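Local atomic coordinates of thioredoxin domain-containing protein (Vibrio parahaemolyticus, PDB entry 2R5S), a protein that is of uncharacterised function, pairs a thioredoxin domain with tetratricopeptide repeats, the part present here, and may have protein-disulfide reductase activity. Residues 6-18 against 25-39. Numbering follows the deposited sequence.
Sequences DEQLLKQVSELLQ and ALNVIQTLSDELQSR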
ATOM      1  N   ASP A   6       5.173 -15.997  22.429  1.00 73.21           N
ATOM      2  CA  ASP A   6       4.289 -14.794  22.265  1.00 73.36           C
ATOM      3  C   ASP A   6       4.825 -13.617  23.089  1.00 72.97           C
ATOM      4  O   ASP A   6       4.993 -12.520  22.582  1.00 72.83           O
ATOM      5  CB  ASP A   6       2.832 -15.133  22.625  1.00 73.32           C
ATOM      6  CG  ASP A   6       2.070 -15.864  21.479  1.00 75.27           C
ATOM      7  OD1 ASP A   6       0.968 -16.419  21.734  1.00 76.99           O
ATOM      8  OD2 ASP A   6       2.544 -15.887  20.320  1.00 76.10           O
ATOM      9  N   GLU A   7       5.157 -13.894  24.344  1.00 73.23           N
ATOM     10  CA  GLU A   7       5.638 -12.910  25.343  1.00 73.15           C
ATOM     11  C   GLU A   7       6.767 -11.941  24.910  1.00 72.67           C
ATOM     12  O   GLU A   7       6.702 -10.727  25.185  1.00 72.57           O
ATOM     13  CB  GLU A   7       6.066 -13.686  26.610  1.00 73.12           C
ATOM     14  CG  GLU A   7       7.050 -12.944  27.535  1.00 73.45           C
ATOM     15  CD  GLU A   7       7.470 -13.763  28.742  1.00 73.45           C
ATOM     16  OE1 GLU A   7       7.296 -13.264  29.883  1.00 74.86           O
ATOM     17  OE2 GLU A   7       7.986 -14.892  28.558  1.00 71.27           O
ATOM     18  N   GLN A   8       7.794 -12.520  24.279  1.00 71.92           N
ATOM     19  CA  GLN A   8       8.991 -11.849  23.764  1.00 71.37           C
ATOM     20  C   GLN A   8       8.737 -11.264  22.383  1.00 70.80           C
ATOM     21  O   GLN A   8       9.100 -10.100  22.114  1.00 70.85           O
ATOM     22  CB  GLN A   8      10.127 -12.865  23.641  1.00 71.50           C
ATOM     23  CG  GLN A   8      11.471 -12.339  24.054  1.00 72.64           C
ATOM     24  CD  GLN A   8      11.566 -12.207  25.550  1.00 73.28           C
ATOM     25  OE1 GLN A   8      11.163 -11.189  26.128  1.00 72.43           O
ATOM     26  NE2 GLN A   8      12.084 -13.245  26.196  1.00 72.76           N
ATOM     27  N   LEU A   9       8.151 -12.092  21.507  1.00 69.42           N
ATOM     28  CA  LEU A   9       7.615 -11.638  20.223  1.00 68.51           C
ATOM     29  C   LEU A   9       6.928 -10.294  20.351  1.00 67.43           C
ATOM     30  O   LEU A   9       7.190  -9.385  19.569  1.00 67.36           O
ATOM     31  CB  LEU A   9       6.638 -12.665  19.628  1.00 67.72           C
ATOM     32  CG  LEU A   9       7.265 -13.901  18.993  1.00 67.18           C
ATOM     33  CD1 LEU A   9       6.179 -14.742  18.357  1.00 64.66           C
ATOM     34  CD2 LEU A   9       8.345 -13.521  17.954  1.00 65.62           C
ATOM     35  N   LEU A  10       6.052 -10.183  21.351  1.00 66.95           N
ATOM     36  CA  LEU A  10       5.333  -8.939  21.627  1.00 65.79           C
ATOM     37  C   LEU A  10       6.269  -7.789  21.913  1.00 65.81           C
ATOM     38  O   LEU A  10       5.936  -6.665  21.568  1.00 66.66           O
ATOM     39  CB  LEU A  10       4.327  -9.092  22.776  1.00 65.25           C
ATOM     40  CG  LEU A  10       2.977  -9.734  22.448  1.00 63.79           C
ATOM     41  CD1 LEU A  10       2.016  -9.606  23.611  1.00 64.97           C
ATOM     42  CD2 LEU A  10       2.381  -9.051  21.275  1.00 61.38           C
ATOM     43  N   LYS A  11       7.423  -8.051  22.538  1.00 65.04           N
ATOM     44  CA  LYS A  11       8.435  -6.982  22.745  1.00 65.38           C
ATOM     45  C   LYS A  11       9.253  -6.733  21.492  1.00 64.65           C
ATOM     46  O   LYS A  11       9.727  -5.629  21.267  1.00 64.18           O
ATOM     47  CB  LYS A  11       9.366  -7.225  23.962  1.00 64.62           C
ATOM     48  CG  LYS A  11       9.876  -5.900  24.568  1.00 64.97           C
ATOM     49  CD  LYS A  11      10.613  -6.052  25.944  1.00 65.68           C
ATOM     50  CE  LYS A  11      11.528  -4.848  26.227  1.00 64.92           C
ATOM     51  NZ  LYS A  11      11.726  -4.477  27.682  1.00 65.33           N
ATOM     52  N   GLN A  12       9.406  -7.771  20.678  1.00 65.38           N
ATOM     53  CA  GLN A  12       9.917  -7.604  19.308  1.00 65.71           C
ATOM     54  C   GLN A  12       9.033  -6.628  18.534  1.00 64.57           C
ATOM     55  O   GLN A  12       9.553  -5.651  18.017  1.00 63.93           O
ATOM     56  CB  GLN A  12      10.061  -8.947  18.568  1.00 66.18           C
ATOM     57  CG  GLN A  12      11.457  -9.469  18.480  1.00 68.50           C
ATOM     58  CD  GLN A  12      12.225  -8.837  17.318  1.00 73.75           C
ATOM     59  OE1 GLN A  12      13.055  -7.926  17.516  1.00 73.51           O
ATOM     60  NE2 GLN A  12      11.951  -9.317  16.088  1.00 73.59           N
ATOM     61  N   VAL A  13       7.711  -6.856  18.486  1.00 64.48           N
ATOM     62  CA  VAL A  13       6.789  -5.881  17.828  1.00 63.61           C
ATOM     63  C   VAL A  13       6.991  -4.485  18.392  1.00 63.58           C
ATOM     64  O   VAL A  13       7.218  -3.511  17.659  1.00 62.53           O
ATOM     65  CB  VAL A  13       5.297  -6.210  17.997  1.00 63.61           C
ATOM     66  CG1 VAL A  13       4.450  -5.143  17.336  1.00 61.80           C
ATOM     67  CG2 VAL A  13       4.974  -7.540  17.377  1.00 64.00           C
ATOM     68  N   SER A  14       6.911  -4.413  19.712  1.00 64.23           N
ATOM     69  CA  SER A  14       7.104  -3.174  20.454  1.00 64.34           C
ATOM     70  C   SER A  14       8.405  -2.472  20.051  1.00 63.86           C
ATOM     71  O   SER A  14       8.394  -1.300  19.690  1.00 64.47           O
ATOM     72  CB  SER A  14       7.079  -3.481  21.952  1.00 64.59           C
ATOM     73  OG  SER A  14       7.450  -2.344  22.716  1.00 66.44           O
ATOM     74  N   GLU A  15       9.507  -3.205  20.105  1.00 63.38           N
ATOM     75  CA  GLU A  15      10.805  -2.728  19.680  1.00 63.28           C
ATOM     76  C   GLU A  15      10.822  -2.245  18.216  1.00 62.48           C
ATOM     77  O   GLU A  15      11.373  -1.180  17.909  1.00 63.08           O
ATOM     78  CB  GLU A  15      11.819  -3.845  19.873  1.00 63.68           C
ATOM     79  CG  GLU A  15      12.189  -4.101  21.329  1.00 66.12           C
ATOM     80  CD  GLU A  15      13.279  -3.168  21.837  1.00 70.38           C
ATOM     81  OE1 GLU A  15      13.060  -2.518  22.899  1.00 72.07           O
ATOM     82  OE2 GLU A  15      14.357  -3.102  21.182  1.00 70.00           O
ATOM     83  N   LEU A  16      10.216  -3.035  17.330  1.00 60.43           N
ATOM     84  CA  LEU A  16      10.167  -2.738  15.900  1.00 58.57           C
ATOM     85  C   LEU A  16       9.342  -1.491  15.557  1.00 59.61           C
ATOM     86  O   LEU A  16       9.726  -0.747  14.671  1.00 59.14           O
ATOM     87  CB  LEU A  16       9.611  -3.946  15.140  1.00 58.03           C
ATOM     88  CG  LEU A  16      10.383  -4.955  14.281  1.00 55.09           C
ATOM     89  CD1 LEU A  16      11.880  -4.807  14.264  1.00 46.18           C
ATOM     90  CD2 LEU A  16       9.917  -6.427  14.464  1.00 55.56           C
ATOM     91  N   LEU A  17       8.199  -1.300  16.221  1.00 59.82           N
ATOM     92  CA  LEU A  17       7.401  -0.073  16.067  1.00 61.69           C
ATOM     93  C   LEU A  17       8.151   1.193  16.558  1.00 62.71           C
ATOM     94  O   LEU A  17       8.191   2.234  15.894  1.00 63.41           O
ATOM     95  CB  LEU A  17       6.072  -0.201  16.819  1.00 60.81           C
ATOM     96  CG  LEU A  17       5.037  -1.202  16.367  1.00 59.91           C
ATOM     97  CD1 LEU A  17       4.082  -1.479  17.534  1.00 62.71           C
ATOM     98  CD2 LEU A  17       4.292  -0.670  15.133  1.00 54.83           C
ATOM     99  N   GLN A  18       8.761   1.090  17.720  1.00 64.22           N
ATOM    100  CA  GLN A  18       9.581   2.180  18.237  1.00 65.13           C
ATOM    101  C   GLN A  18      10.495   2.711  17.108  1.00 65.55           C
ATOM    102  O   GLN A  18      10.697   3.927  16.958  1.00 65.93           O
ATOM    103  CB  GLN A  18      10.407   1.671  19.421  1.00 65.53           C
ATOM    104  CG  GLN A  18      10.646   2.689  20.542  1.00 68.49           C
ATOM    105  CD  GLN A  18      11.678   3.780  20.192  1.00 70.13           C
ATOM    106  OE1 GLN A  18      12.900   3.547  20.200  1.00 73.64           O
ATOM    107  NE2 GLN A  18      11.186   4.984  19.924  1.00 70.91           N
ATOM    108  N   ALA A  25       7.614  -5.441  11.869  1.00 47.79           N
ATOM    109  CA  ALA A  25       6.569  -5.526  12.873  1.00 48.22           C
ATOM    110  C   ALA A  25       5.320  -6.296  12.409  1.00 49.24           C
ATOM    111  O   ALA A  25       4.757  -7.078  13.176  1.00 49.56           O
ATOM    112  CB  ALA A  25       6.204  -4.117  13.374  1.00 46.59           C
ATOM    113  N   LEU A  26       4.869  -6.069  11.173  1.00 51.31           N
ATOM    114  CA  LEU A  26       3.689  -6.798  10.596  1.00 52.51           C
ATOM    115  C   LEU A  26       4.007  -8.256  10.349  1.00 52.58           C
ATOM    116  O   LEU A  26       3.158  -9.163  10.491  1.00 53.14           O
ATOM    117  CB  LEU A  26       3.293  -6.193   9.242  1.00 52.94           C
ATOM    118  CG  LEU A  26       2.192  -5.133   9.220  1.00 55.81           C
ATOM    119  CD1 LEU A  26       2.301  -4.265   7.917  1.00 55.16           C
ATOM    120  CD2 LEU A  26       0.842  -5.766   9.340  1.00 57.07           C
ATOM    121  N   ASN A  27       5.249  -8.483   9.975  1.00 51.44           N
ATOM    122  CA  ASN A  27       5.727  -9.847   9.877  1.00 52.28           C
ATOM    123  C   ASN A  27       5.756 -10.621  11.210  1.00 52.44           C
ATOM    124  O   ASN A  27       5.335 -11.796  11.275  1.00 51.75           O
ATOM    125  CB  ASN A  27       7.071  -9.888   9.211  1.00 51.25           C
ATOM    126  CG  ASN A  27       7.561 -11.296   9.007  1.00 52.86           C
ATOM    127  OD1 ASN A  27       8.478 -11.746   9.695  1.00 53.42           O
ATOM    128  ND2 ASN A  27       6.969 -11.999   8.055  1.00 53.32           N
ATOM    129  N   VAL A  28       6.198  -9.958  12.285  1.00 52.50           N
ATOM    130  CA  VAL A  28       6.215 -10.648  13.586  1.00 51.94           C
ATOM    131  C   VAL A  28       4.784 -10.894  14.106  1.00 52.48           C
ATOM    132  O   VAL A  28       4.494 -11.922  14.737  1.00 51.54           O
ATOM    133  CB  VAL A  28       7.055  -9.889  14.587  1.00 51.17           C
ATOM    134  CG1 VAL A  28       6.953 -10.520  15.932  1.00 48.95           C
ATOM    135  CG2 VAL A  28       8.560  -9.819  14.101  1.00 51.97           C
ATOM    136  N   ILE A  29       3.917  -9.916  13.855  1.00 53.52           N
ATOM    137  CA  ILE A  29       2.497 -10.006  14.197  1.00 55.11           C
ATOM    138  C   ILE A  29       1.863 -11.223  13.575  1.00 56.71           C
ATOM    139  O   ILE A  29       1.107 -11.951  14.250  1.00 56.43           O
ATOM    140  CB  ILE A  29       1.693  -8.787  13.705  1.00 54.93           C
ATOM    141  CG1 ILE A  29       2.160  -7.532  14.443  1.00 54.20           C
ATOM    142  CG2 ILE A  29       0.160  -8.971  13.932  1.00 56.65           C
ATOM    143  CD1 ILE A  29       2.158  -7.702  15.905  1.00 54.98           C
ATOM    144  N   GLN A  30       2.105 -11.424  12.280  1.00 58.09           N
ATOM    145  CA  GLN A  30       1.385 -12.508  11.626  1.00 59.97           C
ATOM    146  C   GLN A  30       1.942 -13.837  12.149  1.00 58.97           C
ATOM    147  O   GLN A  30       1.355 -14.846  11.949  1.00 60.07           O
ATOM    148  CB  GLN A  30       1.207 -12.371  10.073  1.00 61.03           C
ATOM    149  CG  GLN A  30       2.453 -11.975   9.190  1.00 64.02           C
ATOM    150  CD  GLN A  30       3.155 -13.157   8.455  1.00 68.33           C
ATOM    151  OE1 GLN A  30       4.352 -13.066   8.135  1.00 68.56           O
ATOM    152  NE2 GLN A  30       2.417 -14.259   8.193  1.00 68.47           N
ATOM    153  N   THR A  31       3.031 -13.803  12.909  1.00 58.67           N
ATOM    154  CA  THR A  31       3.521 -15.040  13.502  1.00 57.74           C
ATOM    155  C   THR A  31       2.969 -15.350  14.890  1.00 56.81           C
ATOM    156  O   THR A  31       3.158 -16.463  15.351  1.00 56.69           O
ATOM    157  CB  THR A  31       5.084 -15.165  13.542  1.00 58.19           C
ATOM    158  OG1 THR A  31       5.579 -14.590  14.765  1.00 57.97           O
ATOM    159  CG2 THR A  31       5.719 -14.500  12.325  1.00 56.85           C
ATOM    160  N   LEU A  32       2.309 -14.395  15.560  1.00 55.56           N
ATOM    161  CA  LEU A  32       1.674 -14.679  16.863  1.00 54.47           C
ATOM    162  C   LEU A  32       0.495 -15.666  16.707  1.00 55.26           C
ATOM    163  O   LEU A  32      -0.010 -15.890  15.591  1.00 55.29           O
ATOM    164  CB  LEU A  32       1.183 -13.398  17.558  1.00 52.83           C
ATOM    165  CG  LEU A  32       2.112 -12.174  17.660  1.00 50.83           C
ATOM    166  CD1 LEU A  32       1.325 -10.927  17.780  1.00 47.62           C
ATOM    167  CD2 LEU A  32       3.104 -12.224  18.775  1.00 49.04           C
ATOM    168  N   SER A  33       0.054 -16.239  17.819  1.00 55.30           N
ATOM    169  CA  SER A  33      -1.188 -17.029  17.831  1.00 56.59           C
ATOM    170  C   SER A  33      -2.348 -16.196  17.238  1.00 56.31           C
ATOM    171  O   SER A  33      -2.279 -14.937  17.241  1.00 55.72           O
ATOM    172  CB  SER A  33      -1.510 -17.442  19.272  1.00 56.64           C
ATOM    173  OG  SER A  33      -1.244 -16.345  20.178  1.00 59.48           O
ATOM    174  N   ASP A  34      -3.407 -16.860  16.752  1.00 56.56           N
ATOM    175  CA  ASP A  34      -4.559 -16.110  16.217  1.00 57.27           C
ATOM    176  C   ASP A  34      -5.250 -15.376  17.338  1.00 57.58           C
ATOM    177  O   ASP A  34      -5.583 -14.191  17.199  1.00 58.72           O
ATOM    178  CB  ASP A  34      -5.579 -16.991  15.571  1.00 57.93           C
ATOM    179  CG  ASP A  34      -5.039 -17.763  14.377  1.00 61.17           C
ATOM    180  OD1 ASP A  34      -5.523 -18.926  14.213  1.00 58.54           O
ATOM    181  OD2 ASP A  34      -4.172 -17.210  13.626  1.00 61.15           O
ATOM    182  N   GLU A  35      -5.478 -16.083  18.446  1.00 56.44           N
ATOM    183  CA  GLU A  35      -5.920 -15.447  19.682  1.00 56.35           C
ATOM    184  C   GLU A  35      -5.163 -14.100  19.937  1.00 54.81           C
ATOM    185  O   GLU A  35      -5.800 -13.063  20.098  1.00 54.47           O
ATOM    186  CB  GLU A  35      -5.778 -16.383  20.889  1.00 56.11           C
ATOM    187  CG  GLU A  35      -6.549 -17.732  20.787  1.00 59.03           C
ATOM    188  CD  GLU A  35      -5.634 -18.913  20.408  1.00 61.80           C
ATOM    189  OE1 GLU A  35      -4.400 -18.704  20.272  1.00 63.52           O
ATOM    190  OE2 GLU A  35      -6.151 -20.047  20.266  1.00 60.84           O
ATOM    191  N   LEU A  36      -3.829 -14.124  19.976  1.00 53.89           N
ATOM    192  CA  LEU A  36      -3.078 -12.899  20.331  1.00 52.36           C
ATOM    193  C   LEU A  36      -3.156 -11.893  19.200  1.00 51.59           C
ATOM    194  O   LEU A  36      -3.235 -10.662  19.423  1.00 52.75           O
ATOM    195  CB  LEU A  36      -1.636 -13.214  20.748  1.00 51.89           C
ATOM    196  CG  LEU A  36      -0.810 -12.032  21.330  1.00 54.90           C
ATOM    197  CD1 LEU A  36      -1.499 -11.350  22.514  1.00 52.90           C
ATOM    198  CD2 LEU A  36       0.580 -12.442  21.729  1.00 52.61           C
ATOM    199  N   GLN A  37      -3.150 -12.381  17.970  1.00 51.21           N
ATOM    200  CA  GLN A  37      -3.459 -11.520  16.836  1.00 52.78           C
ATOM    201  C   GLN A  37      -4.743 -10.693  16.958  1.00 53.28           C
ATOM    202  O   GLN A  37      -4.785  -9.541  16.553  1.00 52.72           O
ATOM    203  CB  GLN A  37      -3.405 -12.253  15.510  1.00 52.74           C
ATOM    204  CG  GLN A  37      -1.993 -12.539  15.134  1.00 52.22           C
ATOM    205  CD  GLN A  37      -1.828 -13.028  13.749  1.00 52.70           C
ATOM    206  OE1 GLN A  37      -1.381 -14.140  13.542  1.00 57.52           O
ATOM    207  NE2 GLN A  37      -2.172 -12.205  12.782  1.00 55.68           N
ATOM    208  N   SER A  38      -5.750 -11.241  17.607  1.00 52.81           N
ATOM    209  CA  SER A  38      -7.012 -10.551  17.641  1.00 53.94           C
ATOM    210  C   SER A  38      -7.156  -9.736  18.928  1.00 53.68           C
ATOM    211  O   SER A  38      -8.158  -9.082  19.133  1.00 52.09           O
ATOM    212  CB  SER A  38      -8.145 -11.608  17.524  1.00 55.79           C
ATOM    213  OG  SER A  38      -8.437 -12.042  18.847  1.00 60.64           O
ATOM    214  N   ARG A  39      -6.124  -9.730  19.789  1.00 54.42           N
ATOM    215  CA  ARG A  39      -6.180  -8.885  20.974  1.00 53.73           C
ATOM    216  C   ARG A  39      -6.305  -7.446  20.485  1.00 54.16           C
ATOM    217  O   ARG A  39      -5.663  -7.059  19.522  1.00 55.38           O
ATOM    218  CB  ARG A  39      -4.948  -9.077  21.848  1.00 53.52           C
ATOM    219  CG  ARG A  39      -5.247  -9.009  23.325  1.00 52.22           C
ATOM    220  CD  ARG A  39      -3.985  -9.411  24.091  1.00 48.48           C
ATOM    221  NE  ARG A  39      -3.053  -8.295  24.232  1.00 45.82           N
ATOM    222  CZ  ARG A  39      -1.959  -8.363  24.983  1.00 50.36           C
ATOM    223  NH1 ARG A  39      -1.151  -7.290  25.121  1.00 48.52           N
ATOM    224  NH2 ARG A  39      -1.665  -9.511  25.602  1.00 42.84           N
TER
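V28 fits as a knob into the hole formed by L9, Q12, V13 and L16, joining two helices in an antiparallel pair consistent with the tetratricopeptide-repeat fold. Helix 9-18 and helix 25-30 run at 164° to each other with their axes 9.0 Å apart. The CA atoms of A25 and V13 lie 5.0 Å apart, where a single methyl fits: A25 CB is 3.8 Å from L16 CB. The beta-branched V28 serves two neighbours at once. Its CG1, anti to the backbone N (chi1 174°), turns to V13 CG2, whereas CG2 meets L16 CD2 at 3.7 Å. I29 lies beside V13, though the exact placing of its CD1 is doubtful. A25 and L17 also touch C49 of helix 40-52, so the apolar packing continues into the next helix.

Toward the start of the chain the packing passes to leucines, whose longer branches bridge to the turn and the short helix 34-37. L32 CD2 slides alongside L9 CB at 3.7 Å, and L10 and L36 meet tip to tip. The solvent side is looser and more polar. Q12 lays only its amide NE2 near V28 CG2, its aliphatic part bending at chi2, and R39 brushes L10 CD1 while its guanidinium pairs with D41. T31, beside L9, turns its hydroxyl back to V28 O, a carbonyl that also accepts from T31 N. The exposed end is tied by polar groups. S33, N-cap of helix 34-37, suits its place because a serine hydroxyl can accept and donate at once: S33 OG takes a weak capping bond from L36 N and gives its own proton to D6 OD1 at 2.7 Å, arriving on the syn side but 32° out of the carboxylate plane.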